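Long-range contacts in halogenase (Chondromyces crocatus, PDB 3E1T), which binds flavin-adenine dinucleotide and, as an FAD-dependent halogenase, probably chlorinates a precursor of the myxobacterial natural product chondrochloren: residues 26-31 with 122-127; 62-67 with 118-123; 194-199 with 230-235; 211-216 with 260-265. All blocks are in the same frame, centred on the assembly; numbering follows the deposited sequence.

Contact 1. Residues 26-31 with 122-127; sequences VAMRGH and ERKGVD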
loop_
_atom_site.group_PDB
_atom_site.type_symbol
_atom_site.label_atom_id
_atom_site.label_comp_id
_atom_site.label_asym_id
_atom_site.label_seq_id
_atom_site.Cartn_x
_atom_site.Cartn_y
_atom_site.Cartn_z
ATOM N N VAL A 26 14.277 -8.536 12.821
ATOM C CA VAL A 26 14.330 -9.346 14.029
ATOM C C VAL A 26 15.625 -10.180 14.034
ATOM O O VAL A 26 16.284 -10.290 15.064
ATOM C CB VAL A 26 13.063 -10.235 14.213
ATOM C CG1 VAL A 26 13.214 -11.157 15.433
ATOM C CG2 VAL A 26 11.803 -9.371 14.361
ATOM N N ALA A 27 15.983 -10.742 12.881
ATOM C CA ALA A 27 17.227 -11.499 12.732
ATOM C C ALA A 27 18.458 -10.634 13.001
ATOM O O ALA A 27 19.433 -11.105 13.596
ATOM C CB ALA A 27 17.307 -12.125 11.360
ATOM N N MET A 28 18.402 -9.373 12.567
ATOM C CA MET A 28 19.437 -8.373 12.848
ATOM C C MET A 28 19.700 -8.176 14.344
ATOM O O MET A 28 20.759 -7.677 14.731
ATOM C CB MET A 28 19.072 -7.022 12.217
ATOM C CG MET A 28 19.345 -6.918 10.726
ATOM S SD MET A 28 18.784 -5.368 9.970
ATOM C CE MET A 28 19.474 -4.159 11.103
ATOM N N ARG A 29 18.735 -8.563 15.173
ATOM C CA ARG A 29 18.847 -8.449 16.624
ATOM C C ARG A 29 19.351 -9.779 17.208
ATOM O O ARG A 29 19.565 -9.904 18.418
ATOM C CB ARG A 29 17.484 -8.063 17.207
ATOM C CG ARG A 29 17.470 -7.136 18.447
ATOM C CD ARG A 29 18.671 -6.192 18.587
ATOM N NE ARG A 29 18.319 -4.805 18.936
ATOM C CZ ARG A 29 17.668 -4.407 20.033
ATOM N NH1 ARG A 29 17.226 -5.278 20.936
ATOM N NH2 ARG A 29 17.437 -3.112 20.220
ATOM N N GLY A 30 19.548 -10.764 16.333
ATOM C CA GLY A 30 20.115 -12.050 16.720
ATOM C C GLY A 30 19.087 -13.051 17.208
ATOM O O GLY A 30 19.296 -13.710 18.224
ATOM N N HIS A 31 17.977 -13.164 16.478
ATOM C CA HIS A 31 16.918 -14.098 16.827
ATOM C C HIS A 31 16.722 -15.110 15.713
ATOM O O HIS A 31 17.150 -14.875 14.580
ATOM C CB HIS A 31 15.614 -13.351 17.112
ATOM C CG HIS A 31 15.696 -12.400 18.266
ATOM N ND1 HIS A 31 15.557 -11.037 18.115
ATOM C CD2 HIS A 31 15.896 -12.612 19.589
ATOM C CE1 HIS A 31 15.663 -10.451 19.295
ATOM N NE2 HIS A 31 15.868 -11.384 20.207
ATOM N N GLU A 122 18.146 -13.210 3.858
ATOM C CA GLU A 122 19.044 -14.350 4.013
ATOM C C GLU A 122 20.360 -13.909 4.624
ATOM O O GLU A 122 20.739 -14.385 5.696
ATOM C CB GLU A 122 19.278 -15.026 2.667
ATOM C CG GLU A 122 18.038 -15.699 2.133
ATOM C CD GLU A 122 18.170 -16.142 0.702
ATOM O OE1 GLU A 122 19.000 -15.561 -0.042
ATOM O OE2 GLU A 122 17.427 -17.069 0.310
ATOM N N ARG A 123 21.014 -12.964 3.952
ATOM C CA ARG A 123 22.272 -12.372 4.394
ATOM C C ARG A 123 22.203 -11.740 5.784
ATOM O O ARG A 123 23.230 -11.585 6.445
ATOM C CB ARG A 123 22.746 -11.318 3.385
ATOM C CG ARG A 123 22.943 -11.845 1.962
ATOM C CD ARG A 123 23.732 -10.854 1.117
ATOM N NE ARG A 123 23.091 -9.537 1.045
ATOM C CZ ARG A 123 22.373 -9.095 0.013
ATOM N NH1 ARG A 123 22.192 -9.855 -1.062
ATOM N NH2 ARG A 123 21.835 -7.883 0.057
ATOM N N LYS A 124 21.007 -11.357 6.223
ATOM C CA LYS A 124 20.848 -10.807 7.577
ATOM C C LYS A 124 20.682 -11.919 8.595
ATOM O O LYS A 124 20.668 -11.674 9.809
ATOM C CB LYS A 124 19.677 -9.813 7.653
ATOM C CG LYS A 124 19.964 -8.461 7.011
ATOM C CD LYS A 124 21.038 -7.692 7.762
ATOM C CE LYS A 124 21.361 -6.373 7.076
ATOM N NZ LYS A 124 22.564 -5.734 7.675
ATOM N N GLY A 125 20.544 -13.141 8.088
ATOM C CA GLY A 125 20.469 -14.325 8.933
ATOM C C GLY A 125 19.115 -15.007 8.971
ATOM O O GLY A 125 18.867 -15.844 9.847
ATOM N N VAL A 126 18.233 -14.648 8.037
ATOM C CA VAL A 126 16.879 -15.206 8.021
ATOM C C VAL A 126 16.871 -16.523 7.262
ATOM O O VAL A 126 17.452 -16.631 6.180
ATOM C CB VAL A 126 15.828 -14.242 7.388
ATOM C CG1 VAL A 126 14.465 -14.912 7.313
ATOM C CG2 VAL A 126 15.734 -12.933 8.176
ATOM N N ASP A 127 16.204 -17.511 7.848
ATOM C CA ASP A 127 15.977 -18.803 7.218
ATOM C C ASP A 127 14.809 -18.689 6.234
ATOM O O ASP A 127 13.670 -18.999 6.585
ATOM C CB ASP A 127 15.674 -19.841 8.314
ATOM C CG ASP A 127 15.724 -21.276 7.820
ATOM O OD1 ASP A 127 15.587 -21.537 6.605
ATOM O OD2 ASP A 127 15.887 -22.168 8.678
HETATM O O HOH W 1 17.344 -15.627 12.036
#

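Contact 2. Residues 62-67 with 118-123; sequences LGLTDE and LRNSER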
loop_
_atom_site.group_PDB
_atom_site.type_symbol
_atom_site.label_atom_id
_atom_site.label_comp_id
_atom_site.label_asym_id
_atom_site.label_seq_id
_atom_site.Cartn_x
_atom_site.Cartn_y
_atom_site.Cartn_z
ATOM N N LEU A 62 17.858 -1.237 6.717
ATOM C CA LEU A 62 18.126 -2.594 6.244
ATOM C C LEU A 62 19.517 -2.736 5.610
ATOM O O LEU A 62 19.975 -3.851 5.358
ATOM C CB LEU A 62 17.057 -3.037 5.236
ATOM C CG LEU A 62 15.606 -3.198 5.721
ATOM C CD1 LEU A 62 14.659 -3.203 4.529
ATOM C CD2 LEU A 62 15.425 -4.463 6.559
ATOM N N GLY A 63 20.170 -1.605 5.347
ATOM C CA GLY A 63 21.491 -1.582 4.713
ATOM C C GLY A 63 21.453 -1.901 3.232
ATOM O O GLY A 63 22.282 -2.668 2.734
ATOM N N LEU A 64 20.492 -1.317 2.520
ATOM C CA LEU A 64 20.356 -1.568 1.086
ATOM C C LEU A 64 20.591 -0.339 0.208
ATOM O O LEU A 64 20.453 -0.421 -1.016
ATOM C CB LEU A 64 18.988 -2.188 0.765
ATOM C CG LEU A 64 18.778 -3.665 1.093
ATOM C CD1 LEU A 64 17.367 -4.079 0.736
ATOM C CD2 LEU A 64 19.789 -4.552 0.370
ATOM N N THR A 65 20.945 0.787 0.827
ATOM C CA THR A 65 21.169 2.042 0.099
ATOM C C THR A 65 21.986 1.829 -1.181
ATOM O O THR A 65 21.520 2.139 -2.282
ATOM C CB THR A 65 21.868 3.096 0.984
ATOM O OG1 THR A 65 21.171 3.227 2.229
ATOM C CG2 THR A 65 21.911 4.440 0.290
ATOM N N ASP A 66 23.188 1.275 -1.032
ATOM C CA ASP A 66 24.113 1.135 -2.154
ATOM C C ASP A 66 23.545 0.221 -3.235
ATOM O O ASP A 66 23.609 0.550 -4.420
ATOM C CB ASP A 66 25.489 0.635 -1.683
ATOM C CG ASP A 66 26.053 1.446 -0.515
ATOM O OD1 ASP A 66 27.098 1.028 0.038
ATOM O OD2 ASP A 66 25.463 2.487 -0.136
ATOM N N GLU A 67 22.966 -0.906 -2.821
ATOM C CA GLU A 67 22.385 -1.869 -3.760
ATOM C C GLU A 67 21.176 -1.308 -4.526
ATOM O O GLU A 67 20.944 -1.671 -5.681
ATOM C CB GLU A 67 22.025 -3.170 -3.045
ATOM C CG GLU A 67 22.064 -4.397 -3.955
ATOM C CD GLU A 67 21.654 -5.689 -3.253
ATOM O OE1 GLU A 67 21.756 -5.768 -2.003
ATOM O OE2 GLU A 67 21.234 -6.635 -3.962
ATOM N N LEU A 118 14.480 -9.993 -0.417
ATOM C CA LEU A 118 14.444 -11.325 0.208
ATOM C C LEU A 118 15.854 -11.901 0.332
ATOM O O LEU A 118 16.182 -12.538 1.332
ATOM C CB LEU A 118 13.525 -12.295 -0.550
ATOM C CG LEU A 118 13.073 -13.568 0.205
ATOM C CD1 LEU A 118 12.328 -13.270 1.514
ATOM C CD2 LEU A 118 12.217 -14.441 -0.667
ATOM N N ARG A 119 16.678 -11.655 -0.685
ATOM C CA ARG A 119 18.102 -12.002 -0.645
ATOM C C ARG A 119 18.803 -11.334 0.544
ATOM O O ARG A 119 19.639 -11.959 1.204
ATOM C CB ARG A 119 18.771 -11.621 -1.968
ATOM C CG ARG A 119 18.842 -12.737 -3.018
ATOM C CD ARG A 119 17.487 -13.316 -3.409
ATOM N NE ARG A 119 17.001 -14.306 -2.442
ATOM C CZ ARG A 119 15.918 -15.062 -2.610
ATOM N NH1 ARG A 119 15.189 -14.962 -3.713
ATOM N NH2 ARG A 119 15.564 -15.930 -1.673
ATOM N N ASN A 120 18.440 -10.081 0.828
ATOM C CA ASN A 120 19.007 -9.329 1.951
ATOM C C ASN A 120 18.605 -9.932 3.287
ATOM O O ASN A 120 19.364 -9.853 4.258
ATOM C CB ASN A 120 18.578 -7.858 1.896
ATOM C CG ASN A 120 19.239 -7.001 2.985
ATOM O OD1 ASN A 120 20.461 -6.979 3.115
ATOM N ND2 ASN A 120 18.425 -6.272 3.752
ATOM N N SER A 121 17.402 -10.513 3.331
ATOM C CA SER A 121 16.909 -11.234 4.510
ATOM C C SER A 121 17.845 -12.388 4.862
ATOM O O SER A 121 18.266 -12.526 6.011
ATOM C CB SER A 121 15.494 -11.786 4.272
ATOM O OG SER A 121 14.501 -10.779 4.393
ATOM N N GLU A 122 18.146 -13.210 3.858
ATOM C CA GLU A 122 19.044 -14.350 4.013
ATOM C C GLU A 122 20.360 -13.909 4.624
ATOM O O GLU A 122 20.739 -14.385 5.696
ATOM C CB GLU A 122 19.278 -15.026 2.667
ATOM C CG GLU A 122 18.038 -15.699 2.133
ATOM C CD GLU A 122 18.170 -16.142 0.702
ATOM O OE1 GLU A 122 19.000 -15.561 -0.042
ATOM O OE2 GLU A 122 17.427 -17.069 0.310
ATOM N N ARG A 123 21.014 -12.964 3.952
ATOM C CA ARG A 123 22.272 -12.372 4.394
ATOM C C ARG A 123 22.203 -11.740 5.784
ATOM O O ARG A 123 23.230 -11.585 6.445
ATOM C CB ARG A 123 22.746 -11.318 3.385
ATOM C CG ARG A 123 22.943 -11.845 1.962
ATOM C CD ARG A 123 23.732 -10.854 1.117
ATOM N NE ARG A 123 23.091 -9.537 1.045
ATOM C CZ ARG A 123 22.373 -9.095 0.013
ATOM N NH1 ARG A 123 22.192 -9.855 -1.062
ATOM N NH2 ARG A 123 21.835 -7.883 0.057
HETATM O O HOH W 2 20.201 -8.176 -2.060
#

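Contact 3. Residues 194-199 with 230-235; sequences GYFENG and TSVGAV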
loop_
_atom_site.group_PDB
_atom_site.type_symbol
_atom_site.label_atom_id
_atom_site.label_comp_id
_atom_site.label_asym_id
_atom_site.label_seq_id
_atom_site.Cartn_x
_atom_site.Cartn_y
_atom_site.Cartn_z
ATOM N N GLY A 194 -1.794 -2.998 -17.424
ATOM C CA GLY A 194 -0.828 -3.704 -18.258
ATOM C C GLY A 194 0.500 -2.974 -18.359
ATOM O O GLY A 194 0.772 -2.028 -17.605
ATOM N N TYR A 195 1.332 -3.414 -19.296
ATOM C CA TYR A 195 2.651 -2.821 -19.482
ATOM C C TYR A 195 2.908 -2.468 -20.931
ATOM O O TYR A 195 2.544 -3.214 -21.844
ATOM C CB TYR A 195 3.740 -3.745 -18.951
ATOM C CG TYR A 195 3.627 -3.955 -17.460
ATOM C CD1 TYR A 195 4.334 -3.156 -16.579
ATOM C CD2 TYR A 195 2.783 -4.939 -16.934
ATOM C CE1 TYR A 195 4.225 -3.339 -15.206
ATOM C CE2 TYR A 195 2.661 -5.119 -15.559
ATOM C CZ TYR A 195 3.382 -4.320 -14.710
ATOM O OH TYR A 195 3.281 -4.496 -13.360
ATOM N N PHE A 196 3.530 -1.314 -21.130
ATOM C CA PHE A 196 3.723 -0.779 -22.471
ATOM C C PHE A 196 5.205 -0.485 -22.711
ATOM O O PHE A 196 5.926 -0.082 -21.795
ATOM C CB PHE A 196 2.854 0.471 -22.665
ATOM C CG PHE A 196 1.368 0.185 -22.662
ATOM C CD1 PHE A 196 0.668 0.092 -23.860
ATOM C CD2 PHE A 196 0.672 -0.002 -21.460
ATOM C CE1 PHE A 196 -0.705 -0.179 -23.870
ATOM C CE2 PHE A 196 -0.694 -0.276 -21.455
ATOM C CZ PHE A 196 -1.386 -0.364 -22.663
ATOM N N GLU A 197 5.652 -0.717 -23.941
ATOM C CA GLU A 197 7.029 -0.429 -24.337
ATOM C C GLU A 197 7.076 0.789 -25.247
ATOM O O GLU A 197 6.239 0.923 -26.136
ATOM C CB GLU A 197 7.650 -1.626 -25.063
ATOM C CG GLU A 197 8.166 -2.716 -24.137
ATOM C CD GLU A 197 8.454 -4.019 -24.866
ATOM O OE1 GLU A 197 7.708 -4.360 -25.812
ATOM O OE2 GLU A 197 9.428 -4.707 -24.491
ATOM N N ASN A 198 8.052 1.665 -24.996
ATOM C CA ASN A 198 8.386 2.813 -25.865
ATOM C C ASN A 198 7.424 3.997 -25.765
ATOM O O ASN A 198 7.270 4.776 -26.718
ATOM C CB ASN A 198 8.589 2.374 -27.327
ATOM C CG ASN A 198 9.667 1.315 -27.472
ATOM O OD1 ASN A 198 9.436 0.255 -28.067
ATOM N ND2 ASN A 198 10.846 1.588 -26.921
ATOM N N GLY A 199 6.791 4.135 -24.602
ATOM C CA GLY A 199 5.897 5.257 -24.348
ATOM C C GLY A 199 6.652 6.511 -23.962
ATOM O O GLY A 199 7.817 6.455 -23.546
ATOM N N THR A 230 6.811 0.948 -19.236
ATOM C CA THR A 230 5.846 1.698 -18.429
ATOM C C THR A 230 4.681 0.832 -17.924
ATOM O O THR A 230 4.036 0.105 -18.698
ATOM C CB THR A 230 5.273 2.932 -19.174
ATOM O OG1 THR A 230 6.338 3.659 -19.802
ATOM C CG2 THR A 230 4.552 3.867 -18.190
ATOM N N SER A 231 4.430 0.926 -16.617
ATOM C CA SER A 231 3.243 0.339 -15.980
ATOM C C SER A 231 2.076 1.294 -16.143
ATOM O O SER A 231 2.204 2.475 -15.850
ATOM C CB SER A 231 3.507 0.111 -14.491
ATOM O OG SER A 231 2.311 -0.208 -13.802
ATOM N N VAL A 232 0.944 0.796 -16.617
ATOM C CA VAL A 232 -0.200 1.654 -16.906
ATOM C C VAL A 232 -1.488 0.989 -16.438
ATOM O O VAL A 232 -1.822 -0.129 -16.862
ATOM C CB VAL A 232 -0.322 2.018 -18.417
ATOM C CG1 VAL A 232 -1.500 2.978 -18.642
ATOM C CG2 VAL A 232 0.980 2.664 -18.942
ATOM N N GLY A 233 -2.221 1.691 -15.583
ATOM C CA GLY A 233 -3.419 1.121 -14.989
ATOM C C GLY A 233 -4.561 2.097 -14.911
ATOM O O GLY A 233 -4.350 3.279 -14.614
ATOM N N ALA A 234 -5.759 1.598 -15.202
ATOM C CA ALA A 234 -6.998 2.357 -15.040
ATOM C C ALA A 234 -7.690 1.894 -13.759
ATOM O O ALA A 234 -7.864 0.683 -13.532
ATOM C CB ALA A 234 -7.897 2.150 -16.231
ATOM N N VAL A 235 -8.012 2.860 -12.902
ATOM C CA VAL A 235 -8.740 2.612 -11.663
ATOM C C VAL A 235 -10.157 3.145 -11.928
ATOM O O VAL A 235 -10.354 4.357 -12.073
ATOM C CB VAL A 235 -8.088 3.326 -10.452
ATOM C CG1 VAL A 235 -8.919 3.149 -9.191
ATOM C CG2 VAL A 235 -6.628 2.827 -10.224
HETATM O O HOH W 3 6.934 2.555 -22.126
#

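Contact 4. Residues 211-216 with 260-265; sequences LSAAFQ and PIIKEY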
loop_
_atom_site.group_PDB
_atom_site.type_symbol
_atom_site.label_atom_id
_atom_site.label_comp_id
_atom_site.label_asym_id
_atom_site.label_seq_id
_atom_site.Cartn_x
_atom_site.Cartn_y
_atom_site.Cartn_z
ATOM N N LEU A 211 2.912 9.742 -13.094
ATOM C CA LEU A 211 1.810 10.540 -13.597
ATOM C C LEU A 211 0.486 9.841 -13.261
ATOM O O LEU A 211 0.326 8.648 -13.525
ATOM C CB LEU A 211 1.936 10.720 -15.116
ATOM C CG LEU A 211 0.726 11.270 -15.884
ATOM C CD1 LEU A 211 0.530 12.765 -15.642
ATOM C CD2 LEU A 211 0.865 10.981 -17.385
ATOM N N SER A 212 -0.442 10.584 -12.664
ATOM C CA SER A 212 -1.802 10.097 -12.427
ATOM C C SER A 212 -2.779 11.074 -13.052
ATOM O O SER A 212 -2.659 12.294 -12.858
ATOM C CB SER A 212 -2.096 9.957 -10.932
ATOM O OG SER A 212 -1.054 9.260 -10.263
ATOM N N ALA A 213 -3.745 10.538 -13.788
ATOM C CA ALA A 213 -4.646 11.355 -14.577
ATOM C C ALA A 213 -6.115 10.918 -14.496
ATOM O O ALA A 213 -6.474 9.809 -14.895
ATOM C CB ALA A 213 -4.162 11.392 -16.042
ATOM N N ALA A 214 -6.955 11.810 -13.993
ATOM C CA ALA A 214 -8.394 11.599 -13.928
ATOM C C ALA A 214 -9.058 11.747 -15.300
ATOM O O ALA A 214 -8.664 12.600 -16.105
ATOM C CB ALA A 214 -9.008 12.571 -12.941
ATOM N N PHE A 215 -10.042 10.894 -15.572
ATOM C CA PHE A 215 -10.905 11.029 -16.752
ATOM C C PHE A 215 -12.343 10.725 -16.346
ATOM O O PHE A 215 -12.636 10.664 -15.147
ATOM C CB PHE A 215 -10.420 10.169 -17.920
ATOM C CG PHE A 215 -10.589 8.684 -17.723
ATOM C CD1 PHE A 215 -11.479 7.966 -18.526
ATOM C CD2 PHE A 215 -9.840 7.998 -16.767
ATOM C CE1 PHE A 215 -11.630 6.601 -18.383
ATOM C CE2 PHE A 215 -9.983 6.614 -16.608
ATOM C CZ PHE A 215 -10.882 5.917 -17.414
ATOM N N GLN A 216 -13.252 10.547 -17.307
ATOM C CA GLN A 216 -14.674 10.515 -16.942
ATOM C C GLN A 216 -15.067 9.314 -16.084
ATOM O O GLN A 216 -15.998 9.405 -15.283
ATOM C CB GLN A 216 -15.596 10.602 -18.160
ATOM C CG GLN A 216 -17.008 10.999 -17.761
ATOM C CD GLN A 216 -17.930 11.224 -18.922
ATOM O OE1 GLN A 216 -18.544 12.290 -19.026
ATOM N NE2 GLN A 216 -18.056 10.221 -19.803
ATOM N N PRO A 260 -7.033 11.796 -22.667
ATOM C CA PRO A 260 -6.089 12.535 -23.523
ATOM C C PRO A 260 -4.589 12.352 -23.231
ATOM O O PRO A 260 -3.856 11.884 -24.115
ATOM C CB PRO A 260 -6.527 13.982 -23.331
ATOM C CG PRO A 260 -8.005 13.870 -23.221
ATOM C CD PRO A 260 -8.275 12.569 -22.463
ATOM N N ILE A 261 -4.132 12.701 -22.026
ATOM C CA ILE A 261 -2.702 12.582 -21.712
ATOM C C ILE A 261 -2.171 11.151 -21.861
ATOM O O ILE A 261 -1.066 10.949 -22.371
ATOM C CB ILE A 261 -2.308 13.193 -20.333
ATOM C CG1 ILE A 261 -0.788 13.103 -20.122
ATOM C CG2 ILE A 261 -3.067 12.526 -19.181
ATOM C CD1 ILE A 261 -0.219 14.155 -19.174
ATOM N N ILE A 262 -2.967 10.168 -21.443
ATOM C CA ILE A 262 -2.563 8.767 -21.547
ATOM C C ILE A 262 -2.588 8.316 -23.006
ATOM O O ILE A 262 -1.690 7.591 -23.447
ATOM C CB ILE A 262 -3.449 7.829 -20.667
ATOM C CG1 ILE A 262 -3.422 8.257 -19.186
ATOM C CG2 ILE A 262 -3.054 6.355 -20.854
ATOM C CD1 ILE A 262 -2.029 8.371 -18.538
ATOM N N LYS A 263 -3.610 8.744 -23.746
ATOM C CA LYS A 263 -3.688 8.460 -25.186
ATOM C C LYS A 263 -2.428 8.936 -25.916
ATOM O O LYS A 263 -1.827 8.187 -26.698
ATOM C CB LYS A 263 -4.940 9.092 -25.815
ATOM C CG LYS A 263 -5.105 8.759 -27.311
ATOM C CD LYS A 263 -6.508 9.037 -27.816
ATOM C CE LYS A 263 -6.581 9.008 -29.354
ATOM N NZ LYS A 263 -5.955 7.793 -29.974
ATOM N N GLU A 264 -2.015 10.167 -25.642
ATOM C CA GLU A 264 -0.832 10.712 -26.305
ATOM C C GLU A 264 0.477 10.060 -25.836
ATOM O O GLU A 264 1.343 9.739 -26.657
ATOM C CB GLU A 264 -0.794 12.247 -26.243
ATOM C CG GLU A 264 -0.345 12.859 -24.941
ATOM C CD GLU A 264 0.401 14.177 -25.157
ATOM O OE1 GLU A 264 -0.194 15.248 -24.902
ATOM O OE2 GLU A 264 1.577 14.140 -25.588
ATOM N N TYR A 265 0.610 9.812 -24.534
ATOM C CA TYR A 265 1.833 9.198 -24.031
ATOM C C TYR A 265 2.036 7.780 -24.547
ATOM O O TYR A 265 3.177 7.311 -24.619
ATOM C CB TYR A 265 1.896 9.244 -22.501
ATOM C CG TYR A 265 2.432 10.546 -21.944
ATOM C CD1 TYR A 265 1.939 11.773 -22.389
ATOM C CD2 TYR A 265 3.421 10.555 -20.967
ATOM C CE1 TYR A 265 2.412 12.966 -21.886
ATOM C CE2 TYR A 265 3.913 11.754 -20.457
ATOM C CZ TYR A 265 3.395 12.956 -20.924
ATOM O OH TYR A 265 3.855 14.149 -20.431
#

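Contact 1. Residues 26-31 with 122-127
A27 and M28, at the end of helix 17-27, carry one side of this contact; K124, G125 and V126, where helix 110-123 gives way to strand 127-129, carry the other. The methyl of A27 makes van der Waals contact with side chain and backbone alike: its CB lies 3.6 Å from V126 CG2, the branch set anti to the carbonyl carbon, and 3.7 Å from the carbonyl O of K124. Beside it M28 and K124 cross obliquely: CG of M28 is 3.5 Å from CD of K124, and SD is 3.9 Å from the same carbon. K124 bends at chi2 (-66°), which places CD beside the methionine. An alanine in place of M28 removes CG and SD, and would probably leave CD and CE of K124 without this cover and freer to turn.

No direct hydrogen bond joins the segments, but water 1 bridges them, donating to H31 O and to G125 O, each at 2.7 Å. Within residues 26-31, V26 O is gripped from opposite faces of its plane by R29 N and H31 ND1, the latter at 3.2 Å.

G125 has positive phi (111°) and ends its helix in a Schellman motif, while G30, also of positive phi, closes a type I turn begun at A27. With V33 touching both A27 and V126, the arrangement is that of two helix ends packed beside the parallel sheet of a Rossmann-type FAD-binding fold.

Contact 2. Residues 62-67 with 118-123
L64 and N120 meet tip to tip in the close-packed half of this contact. The CD2 of L64 lies 3.6 Å from N120 CG and 3.7 Å from OD1, while its CG is 3.7 Å from ND2, so the isobutyl end spans the carboxamide. N120 has CG anti to its backbone N (chi1 -175°), and its CB already points toward residues 62-67; from there ND2 donates to L62 O over 3.3 Å, with an N-H...O angle of 157° and the donor above the carbonyl plane. This bond ties the buried amide to the chain just before G63, whose positive phi belongs to a Schellman motif ending the preceding helix.

The outer half is polar and more loosely joined. E67, extended beyond CG, and R123 approach tip to tip in a salt bridge, OE1 to NH2 3.0 Å. The hydrogen bond within it is weak, and the carboxylate and guanidinium planes stand 47° apart. Water 2 adds a second link, donating to E67 OE2 and accepting from R123 NH2 at 2.7 Å. The two halves meet at R123, whose guanidinium has L64 CD2 at its edge, 3.9 Å from NH2, and N120 CA above one face, offset toward the rim.

Around this, L62 packs against T21, S24 and F25 of helix 17-27, and L64 also rests on M116 and L117 of helix 110-123. S121, whose CB points away from residues 62-67, touches V128 of strand 127-129, as does L118.

Contact 3. Residues 194-199 with 230-235
G194 and V232 form a hydrogen-bonded antiparallel pair, G194 N to V232 O 2.9 Å, with V232 N donating back to G194 O. F196 and T230 repeat the pattern two residues along, with both bonds, F196 N to T230 O and T230 N to F196 O, at 2.9 Å. Between them Y195 and S231 are the non-hydrogen-bonded pair, where Y195 CA adds a CA-H...O contact to T230 O at 3.3 Å.

Side-chain packing divides between the two faces. On that of F196, the ring crosses V232 at about a right angle, CD2 3.7 Å from CG2. On the other, Y195 lays CE1 3.6 Å from S231 CB. Beyond the segments, Y195 OH hydrogen-bonds to E48 and H44, and S231 OG to E48 and W221.

Water 3 serves the end of the pair, donating to F196 O and accepting from G199 N, while T230 OG1 lies 2.6 Å from it and also hydrogen-bonds to R201.

The chemistry is thus two-sided: on the face of F196 and V232 the contact is hydrocarbon, with the T230 hydroxyl meeting R201 and water at its end, whereas on the other Y195 and S231 hold the E48 carboxylate between them, with the S231 side chain about 7 Å from the bound FAD.

Contact 4. Residues 211-216 with 260-265
L211 and I261 reach toward each other, tip to tip, between strand 210-215 and helix 260-266. CB of L211 points toward the helix, and chi1 of 167° sets CG anti to the backbone N; chi2 (74°) then places the methyls, of which CD2 does most of the touching: 3.8 Å to both CD1 and CG1 of I261, 4.1 Å to CD1 of I262 and 4.4 Å to CE2 of Y265, whose ring it meets obliquely. CD1 of L211 adds a contact with I261 CD1 at 3.9 Å.

I261 holds CG1 anti to the backbone N (chi1 -177°), leaving CG2 in the crowded position between N and carbonyl carbon. The two branches thereby take different partners, the ethyl arm going to L211 and CG2 to A213 CB at 3.5 Å. With only a methyl at A213, the backbones come nearest here, 7.5 Å between the CA atoms of A213 and I261. A serine at I261 would probably open a gap over L211 and leave the methyl of A213 with less cover.

Neighbouring strand 218-224 closes the layer, F220 and Y222 packing on I262 and Y222 meeting Y265 edge-to-face. No hydrogen bond or charge crosses between the segments, so the helix is held to this part of the sheet by shape and hydrophobic burial.

How the contacts relate
Contacts 1 and 2 share helix 110-123, and their centres lie about 11 Å apart; they touch directly, V126 N bonding, probably, to S121 O. Contacts 3 and 4 are equally close centre to centre and belong to one mixed sheet, contact 3 pairing two of its strands and contact 4 setting a helix on another. Between the groups, centres are about 29 to 44 Å apart. Contact 1 is partly buried and the other three are buried, although contact 2 has a charged outer margin. Chemistry follows place: water and methylenes at helix ends in 1, amide and salt bridge in 2, backbone bonds in 3, hydrocarbon alone in 4.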